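Local coordinates for protein RNA polymerase II subunit A C-terminal domain phosphatase SSU72 (Homo sapiens, PDB 4H3K) that removes phosphate from serine and threonine in the C-terminal domain of RNA polymerase II and takes part in RNA processing, transcription termination and pre-mRNA polyadenylation, at residues 170-181 / 196-207. The protein carries 1 engineered substitution. Residues are numbered along the deposited sequence; the frame is centred on the assembly and turned at random.
Sequences LGAFLICELCQC and LQEFEEKSGRTF
Leu178 and Phe199 lie where the helical segments 170-181 and 196-203 run roughly antiparallel, at 146°, with their axes 11.3 Å apart at the closest. Phe199 is a knob in a hole made by Leu174, Glu177, Leu178 and Cys181. Its CZ reaches the facing helix backbone, 3.4 Å from Leu178 N. Leu178 CD1 sits over one face of the ring in a CH-pi contact, 4.1 Å from the centroid. Leu174 CD1 and Cys181 SG meet the ring edge, SG at 3.6 Å from Phe199 CE1. With an alanine at Phe199 the hole is likely to be left unfilled, and Leu178 CD1 and Cys181 SG would probably lose their aromatic partner. The same methyl, Leu178 CD1, also packs on Leu196 CD2 at 3.7 Å.

Leu174 has CG anti to its backbone N (chi1 -177°), which sends the branch toward the other segment; chi2 of 62° then parts the two methyls. While CD1 touches Phe199, CD2 lies 3.8 Å from Phe207 CZ and over a face of the Arg205 guanidinium. Arg205 NH2 is hydrogen-bonded to Asp160 O. The turn out of the helix is tied by Ser203 OG, which donates to Phe199 O (2.8 Å) and accepts from Arg205 N in an ST turn. Leu178 and Phe207 also touch strands 127-130 and 153-159 respectively. This is an antiparallel helical hairpin with one aromatic knob, packed against the central mixed sheet and leading into edge strand 207-213.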
loop_
_atom_site.group_PDB
_atom_site.type_symbol
_atom_site.label_atom_id
_atom_site.label_comp_id
_atom_site.label_asym_id
_atom_site.label_seq_id
_atom_site.Cartn_x
_atom_site.Cartn_y
_atom_site.Cartn_z
ATOM N N LEU B 170 -11.411 -23.001 -14.023
ATOM C CA LEU B 170 -12.179 -21.938 -14.641
ATOM C C LEU B 170 -11.809 -20.593 -14.027
ATOM O O LEU B 170 -11.656 -19.562 -14.726
ATOM C CB LEU B 170 -13.667 -22.230 -14.417
ATOM C CG LEU B 170 -14.660 -21.222 -14.968
ATOM C CD1 LEU B 170 -14.406 -21.035 -16.473
ATOM C CD2 LEU B 170 -16.069 -21.795 -14.757
ATOM N N GLY B 171 -11.678 -20.615 -12.706
ATOM C CA GLY B 171 -11.367 -19.440 -11.911
ATOM C C GLY B 171 -10.007 -18.914 -12.295
ATOM O O GLY B 171 -9.834 -17.711 -12.452
ATOM N N ALA B 172 -9.051 -19.826 -12.460
ATOM C CA ALA B 172 -7.692 -19.478 -12.882
ATOM C C ALA B 172 -7.678 -18.808 -14.257
ATOM O O ALA B 172 -6.942 -17.860 -14.457
ATOM C CB ALA B 172 -6.827 -20.708 -12.913
ATOM N N PHE B 173 -8.470 -19.308 -15.208
ATOM C CA PHE B 173 -8.526 -18.673 -16.533
ATOM C C PHE B 173 -9.198 -17.295 -16.496
ATOM O O PHE B 173 -8.765 -16.393 -17.194
ATOM C CB PHE B 173 -9.149 -19.594 -17.598
ATOM C CG PHE B 173 -8.197 -20.694 -18.071
ATOM C CD1 PHE B 173 -7.035 -20.369 -18.779
ATOM C CD2 PHE B 173 -8.450 -22.036 -17.786
ATOM C CE1 PHE B 173 -6.129 -21.362 -19.215
ATOM C CE2 PHE B 173 -7.554 -23.054 -18.217
ATOM C CZ PHE B 173 -6.384 -22.703 -18.929
ATOM N N LEU B 174 -10.203 -17.120 -15.644
ATOM C CA LEU B 174 -10.824 -15.810 -15.448
ATOM C C LEU B 174 -9.832 -14.810 -14.822
ATOM O O LEU B 174 -9.722 -13.672 -15.244
ATOM C CB LEU B 174 -12.074 -15.941 -14.569
ATOM C CG LEU B 174 -12.933 -14.705 -14.293
ATOM C CD1 LEU B 174 -13.537 -14.136 -15.590
ATOM C CD2 LEU B 174 -14.056 -15.073 -13.299
ATOM N N ILE B 175 -9.108 -15.265 -13.802
ATOM C CA ILE B 175 -8.047 -14.494 -13.188
ATOM C C ILE B 175 -6.978 -14.100 -14.221
ATOM O O ILE B 175 -6.551 -12.933 -14.267
ATOM C CB ILE B 175 -7.437 -15.288 -11.990
ATOM C CG1 ILE B 175 -8.381 -15.188 -10.795
ATOM C CG2 ILE B 175 -6.067 -14.717 -11.583
ATOM C CD1 ILE B 175 -8.204 -16.314 -9.695
ATOM N N CYS B 176 -6.567 -15.063 -15.053
ATOM C CA CYS B 176 -5.601 -14.793 -16.123
ATOM C C CYS B 176 -6.155 -13.733 -17.085
ATOM O O CYS B 176 -5.439 -12.793 -17.464
ATOM C CB CYS B 176 -5.227 -16.081 -16.888
ATOM S SG CYS B 176 -3.928 -15.784 -18.144
ATOM N N GLU B 177 -7.430 -13.867 -17.459
ATOM C CA GLU B 177 -8.077 -12.866 -18.327
ATOM C C GLU B 177 -8.074 -11.476 -17.698
ATOM O O GLU B 177 -7.691 -10.481 -18.346
ATOM C CB GLU B 177 -9.494 -13.308 -18.724
ATOM C CG GLU B 177 -9.861 -12.868 -20.103
ATOM C CD GLU B 177 -11.264 -13.242 -20.505
ATOM O OE1 GLU B 177 -11.801 -14.232 -19.933
ATOM O OE2 GLU B 177 -11.791 -12.552 -21.425
ATOM N N LEU B 178 -8.429 -11.409 -16.418
ATOM C CA LEU B 178 -8.385 -10.147 -15.699
ATOM C C LEU B 178 -6.976 -9.552 -15.655
ATOM O O LEU B 178 -6.792 -8.379 -15.946
ATOM C CB LEU B 178 -8.972 -10.306 -14.297
ATOM C CG LEU B 178 -8.908 -9.039 -13.434
ATOM C CD1 LEU B 178 -9.772 -7.912 -14.040
ATOM C CD2 LEU B 178 -9.312 -9.324 -11.990
ATOM N N CYS B 179 -5.977 -10.364 -15.346
ATOM C CA CYS B 179 -4.608 -9.870 -15.245
ATOM C C CYS B 179 -4.110 -9.389 -16.599
ATOM O O CYS B 179 -3.432 -8.385 -16.699
ATOM C CB CYS B 179 -3.682 -10.939 -14.664
ATOM S SG CYS B 179 -4.014 -11.128 -12.885
ATOM N N GLN B 180 -4.487 -10.099 -17.640
ATOM C CA GLN B 180 -4.223 -9.672 -19.010
ATOM C C GLN B 180 -4.783 -8.299 -19.348
ATOM O O GLN B 180 -4.065 -7.430 -19.882
ATOM C CB GLN B 180 -4.802 -10.717 -19.954
ATOM C CG GLN B 180 -4.086 -10.730 -21.212
ATOM C CD GLN B 180 -2.654 -11.120 -20.978
ATOM O OE1 GLN B 180 -2.387 -12.059 -20.221
ATOM N NE2 GLN B 180 -1.722 -10.403 -21.614
ATOM N N CYS B 181 -6.062 -8.093 -19.042
ATOM C CA CYS B 181 -6.676 -6.791 -19.243
ATOM C C CYS B 181 -5.926 -5.720 -18.514
ATOM O O CYS B 181 -5.559 -4.718 -19.117
ATOM C CB CYS B 181 -8.093 -6.756 -18.722
ATOM S SG CYS B 181 -9.129 -7.513 -19.766
ATOM N N LEU B 196 -13.218 -4.108 -13.736
ATOM C CA LEU B 196 -13.896 -5.069 -12.891
ATOM C C LEU B 196 -15.399 -5.061 -13.141
ATOM O O LEU B 196 -16.019 -6.120 -13.161
ATOM C CB LEU B 196 -13.602 -4.801 -11.398
ATOM C CG LEU B 196 -12.160 -4.955 -10.960
ATOM C CD1 LEU B 196 -11.962 -4.605 -9.445
ATOM C CD2 LEU B 196 -11.678 -6.393 -11.239
ATOM N N GLN B 197 -15.981 -3.877 -13.330
ATOM C CA GLN B 197 -17.422 -3.761 -13.638
ATOM C C GLN B 197 -17.787 -4.461 -14.966
ATOM O O GLN B 197 -18.743 -5.194 -15.010
ATOM C CB GLN B 197 -17.909 -2.304 -13.619
ATOM C CG GLN B 197 -17.986 -1.680 -12.201
ATOM C CD GLN B 197 -19.022 -2.365 -11.291
ATOM O OE1 GLN B 197 -18.684 -2.905 -10.231
ATOM N NE2 GLN B 197 -20.272 -2.337 -11.695
ATOM N N GLU B 198 -17.010 -4.240 -16.029
ATOM C CA GLU B 198 -17.137 -5.042 -17.272
ATOM C C GLU B 198 -17.050 -6.558 -17.016
ATOM O O GLU B 198 -17.866 -7.324 -17.530
ATOM C CB GLU B 198 -16.074 -4.655 -18.299
ATOM C CG GLU B 198 -16.261 -3.349 -18.982
ATOM C CD GLU B 198 -15.293 -3.195 -20.161
ATOM O OE1 GLU B 198 -15.274 -4.108 -21.037
ATOM O OE2 GLU B 198 -14.555 -2.167 -20.205
ATOM N N PHE B 199 -16.057 -6.987 -16.240
ATOM C CA PHE B 199 -15.919 -8.404 -15.848
ATOM C C PHE B 199 -17.095 -8.932 -15.052
ATOM O O PHE B 199 -17.472 -10.094 -15.206
ATOM C CB PHE B 199 -14.632 -8.664 -15.047
ATOM C CG PHE B 199 -13.487 -9.115 -15.884
ATOM C CD1 PHE B 199 -12.736 -8.189 -16.625
ATOM C CD2 PHE B 199 -13.158 -10.463 -15.961
ATOM C CE1 PHE B 199 -11.662 -8.611 -17.420
ATOM C CE2 PHE B 199 -12.079 -10.903 -16.778
ATOM C CZ PHE B 199 -11.333 -9.976 -17.504
ATOM N N GLU B 200 -17.684 -8.101 -14.198
ATOM C CA GLU B 200 -18.919 -8.504 -13.496
ATOM C C GLU B 200 -20.081 -8.759 -14.452
ATOM O O GLU B 200 -20.757 -9.793 -14.364
ATOM C CB GLU B 200 -19.341 -7.466 -12.474
ATOM C CG GLU B 200 -18.477 -7.515 -11.222
ATOM C CD GLU B 200 -19.027 -6.662 -10.088
ATOM O OE1 GLU B 200 -20.118 -6.095 -10.249
ATOM O OE2 GLU B 200 -18.354 -6.551 -9.041
ATOM N N GLU B 201 -20.301 -7.814 -15.351
ATOM C CA GLU B 201 -21.355 -7.909 -16.322
ATOM C C GLU B 201 -21.127 -9.119 -17.262
ATOM O O GLU B 201 -22.060 -9.889 -17.524
ATOM C CB GLU B 201 -21.476 -6.578 -17.075
ATOM C CG GLU B 201 -22.859 -6.276 -17.667
ATOM C CD GLU B 201 -23.055 -6.900 -19.038
ATOM O OE1 GLU B 201 -22.031 -7.187 -19.707
ATOM O OE2 GLU B 201 -24.223 -7.107 -19.455
ATOM N N LYS B 202 -19.889 -9.313 -17.723
ATOM C CA LYS B 202 -19.584 -10.417 -18.659
ATOM C C LYS B 202 -19.678 -11.795 -17.989
ATOM O O LYS B 202 -20.189 -12.737 -18.586
ATOM C CB LYS B 202 -18.195 -10.270 -19.317
ATOM C CG LYS B 202 -17.998 -9.003 -20.141
ATOM C CD LYS B 202 -18.518 -9.107 -21.555
ATOM C CE LYS B 202 -18.221 -7.822 -22.324
ATOM N NZ LYS B 202 -18.852 -7.928 -23.674
ATOM N N SER B 203 -19.153 -11.905 -16.773
ATOM C CA SER B 203 -19.082 -13.182 -16.068
ATOM C C SER B 203 -20.271 -13.478 -15.158
ATOM O O SER B 203 -20.458 -14.618 -14.771
ATOM C CB SER B 203 -17.810 -13.246 -15.225
ATOM O OG SER B 203 -18.002 -12.549 -14.000
ATOM N N GLY B 204 -21.059 -12.478 -14.778
ATOM C CA GLY B 204 -22.121 -12.720 -13.785
ATOM C C GLY B 204 -21.614 -12.986 -12.354
ATOM O O GLY B 204 -22.400 -13.350 -11.461
ATOM N N ARG B 205 -20.312 -12.780 -12.124
ATOM C CA ARG B 205 -19.680 -12.976 -10.804
ATOM C C ARG B 205 -19.239 -11.634 -10.191
ATOM O O ARG B 205 -18.797 -10.747 -10.920
ATOM C CB ARG B 205 -18.496 -13.929 -10.938
ATOM C CG ARG B 205 -18.924 -15.255 -11.582
ATOM C CD ARG B 205 -17.744 -16.050 -12.097
ATOM N NE ARG B 205 -17.030 -16.677 -11.009
ATOM C CZ ARG B 205 -16.421 -17.856 -11.094
ATOM N NH1 ARG B 205 -16.439 -18.551 -12.227
ATOM N NH2 ARG B 205 -15.797 -18.343 -10.027
ATOM N N THR B 206 -19.379 -11.495 -8.871
ATOM C CA THR B 206 -19.036 -10.247 -8.183
ATOM C C THR B 206 -17.528 -10.161 -7.830
ATOM O O THR B 206 -16.885 -11.156 -7.451
ATOM C CB THR B 206 -20.049 -9.902 -6.987
ATOM O OG1 THR B 206 -19.340 -9.345 -5.869
ATOM C CG2 THR B 206 -20.746 -11.083 -6.520
ATOM N N PHE B 207 -16.968 -8.971 -8.025
ATOM C CA PHE B 207 -15.554 -8.686 -7.743
ATOM C C PHE B 207 -15.398 -7.587 -6.690
ATOM O O PHE B 207 -15.422 -6.399 -7.024
ATOM C CB PHE B 207 -14.816 -8.302 -9.042
ATOM C CG PHE B 207 -14.640 -9.448 -10.022
ATOM C CD1 PHE B 207 -15.646 -9.805 -10.900
ATOM C CD2 PHE B 207 -13.419 -10.133 -10.093
ATOM C CE1 PHE B 207 -15.480 -10.866 -11.810
ATOM C CE2 PHE B 207 -13.223 -11.177 -11.015
ATOM C CZ PHE B 207 -14.263 -11.552 -11.876
#